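Long-range contacts in LbaCas13a H328A (C2c2) (Lachnospiraceae bacterium NK4A179, PDB 5WLH), which binds CRISPR guide RNA, here a pre-crRNA, and as a Cas13a enzyme probably cleaves RNA matched by that guide, with a preference for adenosine: residues M639-F643 / L660-Y665; D667-R671 / I960-A965; W906-R911 / V966-S970. All coordinates share one frame; numbering follows the deposited sequence.

Contacts 1 and 3 are buried helix pairs, whereas contact 2 is partly buried and sets a loop against the start of a helix. Contacts 2 and 3 share helix 960-974: its first residues hold the loop and the next ones pack on helix 901-911. Their centres lie about 11 Å apart, and Val963 touches Trp906. Contact 1 sits just before that loop in the chain, and its Leu664 touches Val669. The chemistry follows the place. Contact 1 is aromatic and aliphatic, contact 2 runs on carboxylates and water, and contact 3 joins aromatic and aliphatic packing to a hydrogen-bonded serine pair. A lysine of contact 1 and an arginine of contact 2 also bind phosphates of the RNA of chain B.

Contact 1: M639-F643 / L660-Y665; sequences MKDKF and LLIDLY. With nucleotides of chain B.
Met639 sets its CB and its sulfur over one face of the Tyr665 ring. CB is 4.0 Å from the ring centroid. CG carries the chain onward, and bends at chi2 (-44°) and chi3 (-70°) curl it back. SD is therefore held above the same face, 5.2 Å from the centroid, a long Met-aromatic contact. CE ends 3.7 Å from Tyr665 OH and equally close to CZ. The opposite face of the tyrosine is covered by Leu664 CB, so the ring is held between two side chains. Water 1 joins the polar parts: it donates to Met639 O at 2.9 Å and to Tyr665 OH at 2.7 Å. That hydroxyl is also hydrogen-bonded to Glu726 of helix 709-732, which packs against this side of the pair.

Helices 635-645 and 654-665 follow each other in the chain. Their segments here run at 134°, nearer antiparallel than parallel, and meet by a knob-into-hole contact. The knob is Phe643, seated among Leu660, Leu661, Leu664 and Tyr665. Leu661 CD2 sits over the centre of one ring face, 3.6 Å from the centroid, in a CH-pi contact. Leu660 CD2 lies at the ring edge, 3.8 Å from Phe643 CZ, and Leu664 CD1 joins it there. Leu661 also uses CD1 against Lys640 CB. The end of Lys640 turns elsewhere, to a salt bridge with Asp641 and to Phe879 O. Lys642 reaches the RNA, where its NZ donates to OP1 of A36 of chain B at 2.6 Å.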
# COMPACT_ATOMS: atom_id res chain seq x y z
N MET A 639 4.95 -26.97 -19.74
CA MET A 639 6.27 -26.39 -19.48
C MET A 639 7.25 -26.75 -20.59
O MET A 639 8.06 -25.91 -21.01
CB MET A 639 6.79 -26.84 -18.12
CG MET A 639 5.94 -26.33 -16.93
SD MET A 639 5.45 -24.59 -17.07
CE MET A 639 7.03 -23.79 -16.84
N LYS A 640 7.18 -27.99 -21.11
CA LYS A 640 8.04 -28.34 -22.24
C LYS A 640 7.62 -27.58 -23.49
O LYS A 640 8.47 -27.16 -24.28
CB LYS A 640 8.02 -29.86 -22.47
CG LYS A 640 7.26 -30.29 -23.73
CD LYS A 640 7.25 -31.80 -23.94
CE LYS A 640 6.18 -32.18 -24.95
NZ LYS A 640 6.19 -31.29 -26.14
N ASP A 641 6.32 -27.36 -23.68
CA ASP A 641 5.85 -26.59 -24.82
C ASP A 641 6.34 -25.15 -24.76
O ASP A 641 6.57 -24.54 -25.81
CB ASP A 641 4.33 -26.62 -24.89
CG ASP A 641 3.80 -27.92 -25.47
OD1 ASP A 641 4.64 -28.77 -25.87
OD2 ASP A 641 2.56 -28.09 -25.51
N LYS A 642 6.53 -24.59 -23.57
CA LYS A 642 7.09 -23.23 -23.49
C LYS A 642 8.53 -23.19 -23.96
O LYS A 642 8.97 -22.18 -24.52
CB LYS A 642 6.98 -22.68 -22.07
CG LYS A 642 5.56 -22.59 -21.57
CD LYS A 642 5.49 -21.93 -20.21
CE LYS A 642 5.60 -20.43 -20.36
NZ LYS A 642 5.31 -19.74 -19.06
N PHE A 643 9.30 -24.25 -23.71
CA PHE A 643 10.62 -24.36 -24.33
C PHE A 643 10.49 -24.32 -25.85
O PHE A 643 11.18 -23.55 -26.53
CB PHE A 643 11.32 -25.64 -23.89
CG PHE A 643 12.21 -25.48 -22.68
CD1 PHE A 643 11.85 -24.64 -21.64
CD2 PHE A 643 13.39 -26.20 -22.58
CE1 PHE A 643 12.65 -24.51 -20.52
CE2 PHE A 643 14.21 -26.07 -21.47
CZ PHE A 643 13.83 -25.22 -20.42
N LEU A 660 17.76 -30.30 -19.04
CA LEU A 660 17.37 -29.06 -18.36
C LEU A 660 15.91 -29.13 -17.90
O LEU A 660 15.61 -28.80 -16.74
CB LEU A 660 17.58 -27.87 -19.30
CG LEU A 660 17.22 -26.48 -18.75
CD1 LEU A 660 17.96 -26.21 -17.46
CD2 LEU A 660 17.57 -25.41 -19.76
N LEU A 661 15.01 -29.56 -18.78
CA LEU A 661 13.59 -29.65 -18.44
C LEU A 661 13.37 -30.48 -17.19
O LEU A 661 12.62 -30.09 -16.29
CB LEU A 661 12.81 -30.24 -19.61
CG LEU A 661 12.47 -29.34 -20.79
CD1 LEU A 661 12.05 -30.21 -21.97
CD2 LEU A 661 11.38 -28.33 -20.41
N ILE A 662 14.03 -31.64 -17.12
CA ILE A 662 13.88 -32.49 -15.95
C ILE A 662 14.44 -31.80 -14.72
O ILE A 662 13.82 -31.82 -13.65
CB ILE A 662 14.55 -33.86 -16.19
CG1 ILE A 662 13.81 -34.61 -17.31
CG2 ILE A 662 14.55 -34.68 -14.92
CD1 ILE A 662 14.54 -35.84 -17.80
N ASP A 663 15.60 -31.15 -14.86
CA ASP A 663 16.18 -30.42 -13.73
C ASP A 663 15.23 -29.34 -13.21
O ASP A 663 15.06 -29.19 -12.00
CB ASP A 663 17.49 -29.76 -14.14
CG ASP A 663 18.62 -30.74 -14.32
OD1 ASP A 663 18.46 -31.94 -13.98
OD2 ASP A 663 19.68 -30.29 -14.80
N LEU A 664 14.61 -28.59 -14.12
CA LEU A 664 13.82 -27.43 -13.70
C LEU A 664 12.47 -27.83 -13.12
O LEU A 664 11.98 -27.17 -12.19
CB LEU A 664 13.61 -26.47 -14.87
CG LEU A 664 14.88 -25.82 -15.44
CD1 LEU A 664 14.53 -24.69 -16.39
CD2 LEU A 664 15.81 -25.30 -14.32
N TYR A 665 11.86 -28.90 -13.62
CA TYR A 665 10.45 -29.14 -13.35
C TYR A 665 10.17 -30.44 -12.61
O TYR A 665 8.99 -30.76 -12.38
CB TYR A 665 9.67 -29.08 -14.66
CG TYR A 665 9.91 -27.77 -15.38
CD1 TYR A 665 9.83 -26.56 -14.69
CD2 TYR A 665 10.25 -27.73 -16.73
CE1 TYR A 665 10.07 -25.35 -15.34
CE2 TYR A 665 10.50 -26.52 -17.38
CZ TYR A 665 10.40 -25.34 -16.68
OH TYR A 665 10.64 -24.14 -17.31
P A B 36 6.32 -16.25 -18.90
OP1 A B 36 6.34 -17.46 -19.75
OP2 A B 36 7.41 -15.98 -17.94
O5' A B 36 6.18 -14.96 -19.79
C5' A B 36 7.20 -14.60 -20.70
C4' A B 36 6.62 -14.23 -22.04
O4' A B 36 5.92 -15.36 -22.61
C3' A B 36 5.63 -13.09 -22.02
O3' A B 36 5.69 -12.51 -23.33
C2' A B 36 4.30 -13.84 -21.86
O2' A B 36 3.15 -13.10 -22.22
C1' A B 36 4.54 -15.03 -22.78
N9 A B 36 3.80 -16.25 -22.48
C8 A B 36 3.51 -16.84 -21.27
N7 A B 36 2.90 -17.99 -21.38
C5 A B 36 2.81 -18.19 -22.76
C6 A B 36 2.27 -19.23 -23.54
N6 A B 36 1.68 -20.31 -23.03
N1 A B 36 2.34 -19.11 -24.89
C2 A B 36 2.93 -18.03 -25.41
N3 A B 36 3.47 -16.99 -24.78
C4 A B 36 3.38 -17.14 -23.44
O HOH W 1 9.34 -23.71 -19.68

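Contact 2: D667-R671 / I960-A965; sequences DNVER and ITDVDA. With nucleotides of chain B.
Glu670 reaches across to the first turn of helix 960-974 and lays its carboxylate beside Thr961. CG is turned opposite the backbone N (chi1 -172°), and the rest of the chain is extended, which carries the acid over to the helix. Thr961 OG1 donates to Glu670 OE1 at 2.7 Å, on the syn side and 22° out of the carboxylate plane. OE2 touches Ile960 CG2 and forms a salt bridge with Lys929 of helix 915-941.

Asp964 OD2 lies only 4.4 Å from Glu670 OE2, a pairing of like charges that Lys929 probably eases. Water 4 bridges the two acids, donating to Glu670 OE2 at 2.6 Å and to Asp964 OD2 at 2.8 Å. That oxygen also has a weak hydrogen bond with His926. With an alanine in place of Glu670, Thr961 OG1 would probably lose its acceptor, Lys929 this salt-bridge partner and water 4 one of its two anchors.

The partner of the helix is an irregular loop between helices 654-665 and 678-681, laid across the helix start. It carries Arg671 to the phosphates of the guide RNA, so the contact fixes this loop beside the RNA backbone. Much of its hold is through water. Water 3 donates to Val669 O at 3.0 Å and to Asp964 OD1 at 2.6 Å. Water 2 also donates to Asp964 OD1 and accepts from Arg671 N. Arg671 NH1 donates to OP1 of U35 of chain B at 2.7 Å and also to OP1 of A34 of chain B, while NH2 donates to OP2 of U35 of chain B.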
# COMPACT_ATOMS: atom_id res chain seq x y z
N ASP A 667 10.64 -31.03 -9.50
CA ASP A 667 10.04 -30.66 -8.23
C ASP A 667 9.39 -29.30 -8.36
O ASP A 667 9.93 -28.41 -9.03
CB ASP A 667 11.08 -30.62 -7.10
CG ASP A 667 11.86 -31.91 -7.00
OD1 ASP A 667 11.23 -32.99 -7.04
OD2 ASP A 667 13.10 -31.84 -6.88
N ASN A 668 8.22 -29.15 -7.74
CA ASN A 668 7.62 -27.82 -7.68
C ASN A 668 8.52 -26.91 -6.84
O ASN A 668 9.02 -27.32 -5.79
CB ASN A 668 6.22 -27.91 -7.08
CG ASN A 668 5.21 -28.48 -8.06
OD1 ASN A 668 5.40 -28.38 -9.28
ND2 ASN A 668 4.14 -29.07 -7.54
N VAL A 669 8.74 -25.70 -7.33
CA VAL A 669 9.65 -24.74 -6.72
C VAL A 669 8.82 -23.65 -6.05
O VAL A 669 7.97 -23.02 -6.70
CB VAL A 669 10.62 -24.14 -7.75
CG1 VAL A 669 11.53 -23.12 -7.10
CG2 VAL A 669 11.42 -25.26 -8.42
N GLU A 670 9.02 -23.47 -4.75
CA GLU A 670 8.42 -22.37 -4.00
C GLU A 670 9.38 -21.20 -3.99
O GLU A 670 10.44 -21.26 -3.37
CB GLU A 670 8.11 -22.82 -2.57
CG GLU A 670 7.30 -21.84 -1.76
CD GLU A 670 6.82 -22.46 -0.47
OE1 GLU A 670 7.20 -23.63 -0.22
OE2 GLU A 670 6.07 -21.81 0.29
N ARG A 671 9.03 -20.13 -4.70
CA ARG A 671 9.90 -18.97 -4.76
C ARG A 671 9.83 -18.15 -3.49
O ARG A 671 8.76 -17.97 -2.90
CB ARG A 671 9.53 -18.09 -5.93
CG ARG A 671 9.95 -18.68 -7.23
CD ARG A 671 9.71 -17.66 -8.30
NE ARG A 671 9.50 -18.33 -9.57
CZ ARG A 671 9.13 -17.69 -10.66
NH1 ARG A 671 8.97 -16.37 -10.62
NH2 ARG A 671 8.94 -18.37 -11.79
N ILE A 960 1.24 -23.63 3.22
CA ILE A 960 1.53 -22.56 2.27
C ILE A 960 2.21 -23.11 1.03
O ILE A 960 1.98 -22.62 -0.09
CB ILE A 960 2.38 -21.46 2.94
CG1 ILE A 960 1.52 -20.69 3.94
CG2 ILE A 960 2.97 -20.50 1.86
CD1 ILE A 960 2.33 -19.87 4.93
N THR A 961 3.07 -24.13 1.19
CA THR A 961 3.72 -24.74 0.03
C THR A 961 2.70 -25.32 -0.95
O THR A 961 2.90 -25.28 -2.16
CB THR A 961 4.72 -25.81 0.48
OG1 THR A 961 5.70 -25.21 1.34
CG2 THR A 961 5.45 -26.43 -0.72
N ASP A 962 1.59 -25.88 -0.44
CA ASP A 962 0.54 -26.36 -1.33
C ASP A 962 -0.20 -25.22 -1.98
O ASP A 962 -0.52 -25.28 -3.18
CB ASP A 962 -0.45 -27.24 -0.57
CG ASP A 962 0.14 -28.58 -0.18
OD1 ASP A 962 1.19 -28.96 -0.75
OD2 ASP A 962 -0.45 -29.24 0.69
N VAL A 963 -0.52 -24.17 -1.21
CA VAL A 963 -1.19 -23.01 -1.78
C VAL A 963 -0.34 -22.43 -2.89
O VAL A 963 -0.84 -22.09 -3.97
CB VAL A 963 -1.48 -21.96 -0.71
CG1 VAL A 963 -2.18 -20.76 -1.35
CG2 VAL A 963 -2.36 -22.57 0.37
N ASP A 964 0.95 -22.29 -2.61
CA ASP A 964 1.91 -21.80 -3.58
C ASP A 964 1.85 -22.60 -4.87
O ASP A 964 1.69 -22.04 -5.96
CB ASP A 964 3.31 -21.81 -2.98
CG ASP A 964 4.31 -21.05 -3.82
OD1 ASP A 964 4.68 -21.55 -4.91
OD2 ASP A 964 4.72 -19.94 -3.41
N ALA A 965 1.93 -23.93 -4.76
CA ALA A 965 1.94 -24.77 -5.95
C ALA A 965 0.64 -24.63 -6.72
O ALA A 965 0.63 -24.65 -7.95
CB ALA A 965 2.16 -26.23 -5.55
P U B 35 7.38 -15.68 -13.87
OP1 U B 35 7.08 -15.73 -12.42
OP2 U B 35 8.09 -16.87 -14.40
O5' U B 35 6.06 -15.46 -14.72
C5' U B 35 5.17 -16.52 -14.99
C4' U B 35 4.08 -16.04 -15.90
O4' U B 35 3.32 -15.01 -15.23
C3' U B 35 4.58 -15.36 -17.17
O3' U B 35 4.91 -16.32 -18.15
C2' U B 35 3.41 -14.47 -17.55
O2' U B 35 2.43 -15.20 -18.27
C1' U B 35 2.85 -14.07 -16.18
N1 U B 35 3.30 -12.72 -15.77
C2 U B 35 2.57 -11.67 -16.29
O2 U B 35 1.59 -11.82 -16.99
N3 U B 35 3.02 -10.44 -15.92
C4 U B 35 4.11 -10.15 -15.13
O4 U B 35 4.38 -8.97 -14.92
C5 U B 35 4.82 -11.29 -14.65
C6 U B 35 4.40 -12.52 -14.98
P A B 34 9.67 -12.74 -9.17
OP1 A B 34 9.15 -14.04 -8.67
OP2 A B 34 11.15 -12.46 -9.20
O5' A B 34 9.11 -12.34 -10.60
C5' A B 34 7.79 -12.67 -10.99
C4' A B 34 7.65 -12.76 -12.49
O4' A B 34 7.63 -11.42 -13.07
C3' A B 34 8.76 -13.54 -13.20
O3' A B 34 8.20 -14.34 -14.23
C2' A B 34 9.59 -12.43 -13.85
O2' A B 34 10.29 -12.82 -15.02
C1' A B 34 8.52 -11.39 -14.17
N9 A B 34 9.06 -10.03 -14.37
C8 A B 34 9.72 -9.19 -13.52
N7 A B 34 10.09 -8.06 -14.09
C5 A B 34 9.67 -8.18 -15.40
C6 A B 34 9.75 -7.34 -16.53
N6 A B 34 10.33 -6.14 -16.53
N1 A B 34 9.22 -7.78 -17.69
C2 A B 34 8.64 -8.99 -17.71
N3 A B 34 8.50 -9.87 -16.72
C4 A B 34 9.03 -9.40 -15.58
O HOH W 2 6.39 -20.02 -6.02
O HOH W 3 5.20 -23.89 -5.83
O HOH W 4 5.37 -19.54 -0.69

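Contact 3: W906-R911 / V966-S970; sequences WYIVSR and VIDLS
Trp906 and Tyr907 present their rings obliquely to helix 960-974. Ile967 CD1 meets the indole at CE3, 3.9 Å away. Phe607 and Met602 also pack round this indole. The phenol ring of Tyr907 takes Leu969 CD2 at 3.9 Å from its CE1 and stands edge-to-face with Phe628. Its OH is hydrogen-bonded to Glu631, which also holds Arg911 NE in a salt bridge.

Val966 CG1 presses against the backbone of Tyr907, 3.3 Å from its CA. That is tight packing for two carbons. The segments of helices 901-911 and 960-974 run roughly parallel, with a crossing angle of -29° and axes 8.5 Å apart. Helix 588-602, which packs on Trp906, leads into the R-x4-H sequence characteristic of HEPN nuclease domains, so this pair probably belongs to the core of such a domain.

The small serines probably help the helices come close here; the CA atoms of Arg911 and Ser970 are 4.7 Å apart. Ser970 OG donates to Ser910 OG at 2.8 Å. Ser910 OG stands between its own backbone N and carbonyl carbon (chi1 67°), where it can turn back and donate to Trp906 O, also at 2.8 Å. That carbonyl accepts from Ser910 N as well, from the opposite face of its plane. The hydroxyl bonds thus run one way, from Ser970 through Ser910 to a backbone oxygen, so both serine hydroxyls find a partner inside the buried helix pair.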
# COMPACT_ATOMS: atom_id res chain seq x y z
N TRP A 906 -8.47 -21.88 -3.17
CA TRP A 906 -7.30 -21.20 -3.74
C TRP A 906 -7.16 -21.53 -5.21
O TRP A 906 -6.80 -20.68 -6.02
CB TRP A 906 -6.03 -21.60 -2.99
CG TRP A 906 -5.93 -21.00 -1.66
CD1 TRP A 906 -6.22 -21.60 -0.47
CD2 TRP A 906 -5.52 -19.66 -1.34
NE1 TRP A 906 -6.01 -20.72 0.57
CE2 TRP A 906 -5.57 -19.53 0.06
CE3 TRP A 906 -5.11 -18.57 -2.11
CZ2 TRP A 906 -5.24 -18.34 0.71
CZ3 TRP A 906 -4.77 -17.40 -1.47
CH2 TRP A 906 -4.84 -17.29 -0.07
N TYR A 907 -7.41 -22.79 -5.55
CA TYR A 907 -7.37 -23.22 -6.94
C TYR A 907 -8.33 -22.42 -7.80
O TYR A 907 -7.91 -21.77 -8.77
CB TYR A 907 -7.70 -24.71 -7.00
CG TYR A 907 -7.86 -25.24 -8.40
CD1 TYR A 907 -6.97 -24.89 -9.42
CD2 TYR A 907 -8.90 -26.12 -8.70
CE1 TYR A 907 -7.13 -25.39 -10.71
CE2 TYR A 907 -9.06 -26.63 -9.97
CZ TYR A 907 -8.17 -26.28 -10.97
OH TYR A 907 -8.34 -26.80 -12.24
N ILE A 908 -9.63 -22.49 -7.50
CA ILE A 908 -10.61 -21.87 -8.38
C ILE A 908 -10.44 -20.35 -8.41
O ILE A 908 -10.52 -19.73 -9.47
CB ILE A 908 -12.04 -22.27 -7.97
CG1 ILE A 908 -12.22 -23.78 -8.19
CG2 ILE A 908 -13.08 -21.48 -8.76
CD1 ILE A 908 -12.00 -24.21 -9.67
N VAL A 909 -10.20 -19.72 -7.25
CA VAL A 909 -10.06 -18.27 -7.25
C VAL A 909 -8.85 -17.85 -8.10
O VAL A 909 -8.97 -16.99 -8.98
CB VAL A 909 -9.98 -17.72 -5.82
CG1 VAL A 909 -9.55 -16.24 -5.83
CG2 VAL A 909 -11.34 -17.82 -5.17
N SER A 910 -7.69 -18.47 -7.87
CA SER A 910 -6.51 -18.05 -8.63
C SER A 910 -6.65 -18.43 -10.09
O SER A 910 -6.17 -17.70 -10.97
CB SER A 910 -5.24 -18.66 -8.05
OG SER A 910 -5.21 -20.07 -8.22
N ARG A 911 -7.34 -19.53 -10.37
CA ARG A 911 -7.43 -20.02 -11.74
C ARG A 911 -8.24 -19.08 -12.62
O ARG A 911 -8.03 -19.05 -13.84
CB ARG A 911 -8.04 -21.43 -11.75
CG ARG A 911 -7.94 -22.14 -13.09
CD ARG A 911 -6.52 -22.43 -13.49
NE ARG A 911 -6.49 -23.18 -14.74
CZ ARG A 911 -6.47 -22.63 -15.96
NH1 ARG A 911 -6.43 -21.31 -16.11
NH2 ARG A 911 -6.47 -23.41 -17.02
N VAL A 966 -0.48 -24.49 -6.01
CA VAL A 966 -1.77 -24.35 -6.68
C VAL A 966 -1.82 -23.04 -7.45
O VAL A 966 -2.21 -23.00 -8.62
CB VAL A 966 -2.91 -24.43 -5.67
CG1 VAL A 966 -4.18 -23.99 -6.32
CG2 VAL A 966 -3.05 -25.88 -5.14
N ILE A 967 -1.46 -21.93 -6.78
CA ILE A 967 -1.50 -20.65 -7.47
C ILE A 967 -0.54 -20.65 -8.64
O ILE A 967 -0.86 -20.15 -9.72
CB ILE A 967 -1.20 -19.49 -6.51
CG1 ILE A 967 -2.20 -19.47 -5.36
CG2 ILE A 967 -1.26 -18.16 -7.27
CD1 ILE A 967 -1.96 -18.30 -4.39
N ASP A 968 0.66 -21.20 -8.43
CA ASP A 968 1.65 -21.29 -9.50
C ASP A 968 1.11 -22.06 -10.69
O ASP A 968 1.34 -21.69 -11.86
CB ASP A 968 2.93 -21.94 -8.97
CG ASP A 968 3.95 -22.20 -10.06
OD1 ASP A 968 4.74 -21.29 -10.37
OD2 ASP A 968 3.96 -23.33 -10.61
N LEU A 969 0.35 -23.13 -10.43
CA LEU A 969 -0.31 -23.86 -11.51
C LEU A 969 -1.25 -22.94 -12.27
O LEU A 969 -1.24 -22.92 -13.51
CB LEU A 969 -1.05 -25.09 -10.96
CG LEU A 969 -1.96 -25.82 -11.95
CD1 LEU A 969 -1.87 -27.34 -11.79
CD2 LEU A 969 -3.42 -25.36 -11.80
N SER A 970 -2.00 -22.10 -11.55
CA SER A 970 -2.87 -21.13 -12.20
C SER A 970 -2.09 -20.10 -13.01
O SER A 970 -2.46 -19.78 -14.14
CB SER A 970 -3.76 -20.44 -11.16
OG SER A 970 -4.75 -21.33 -10.70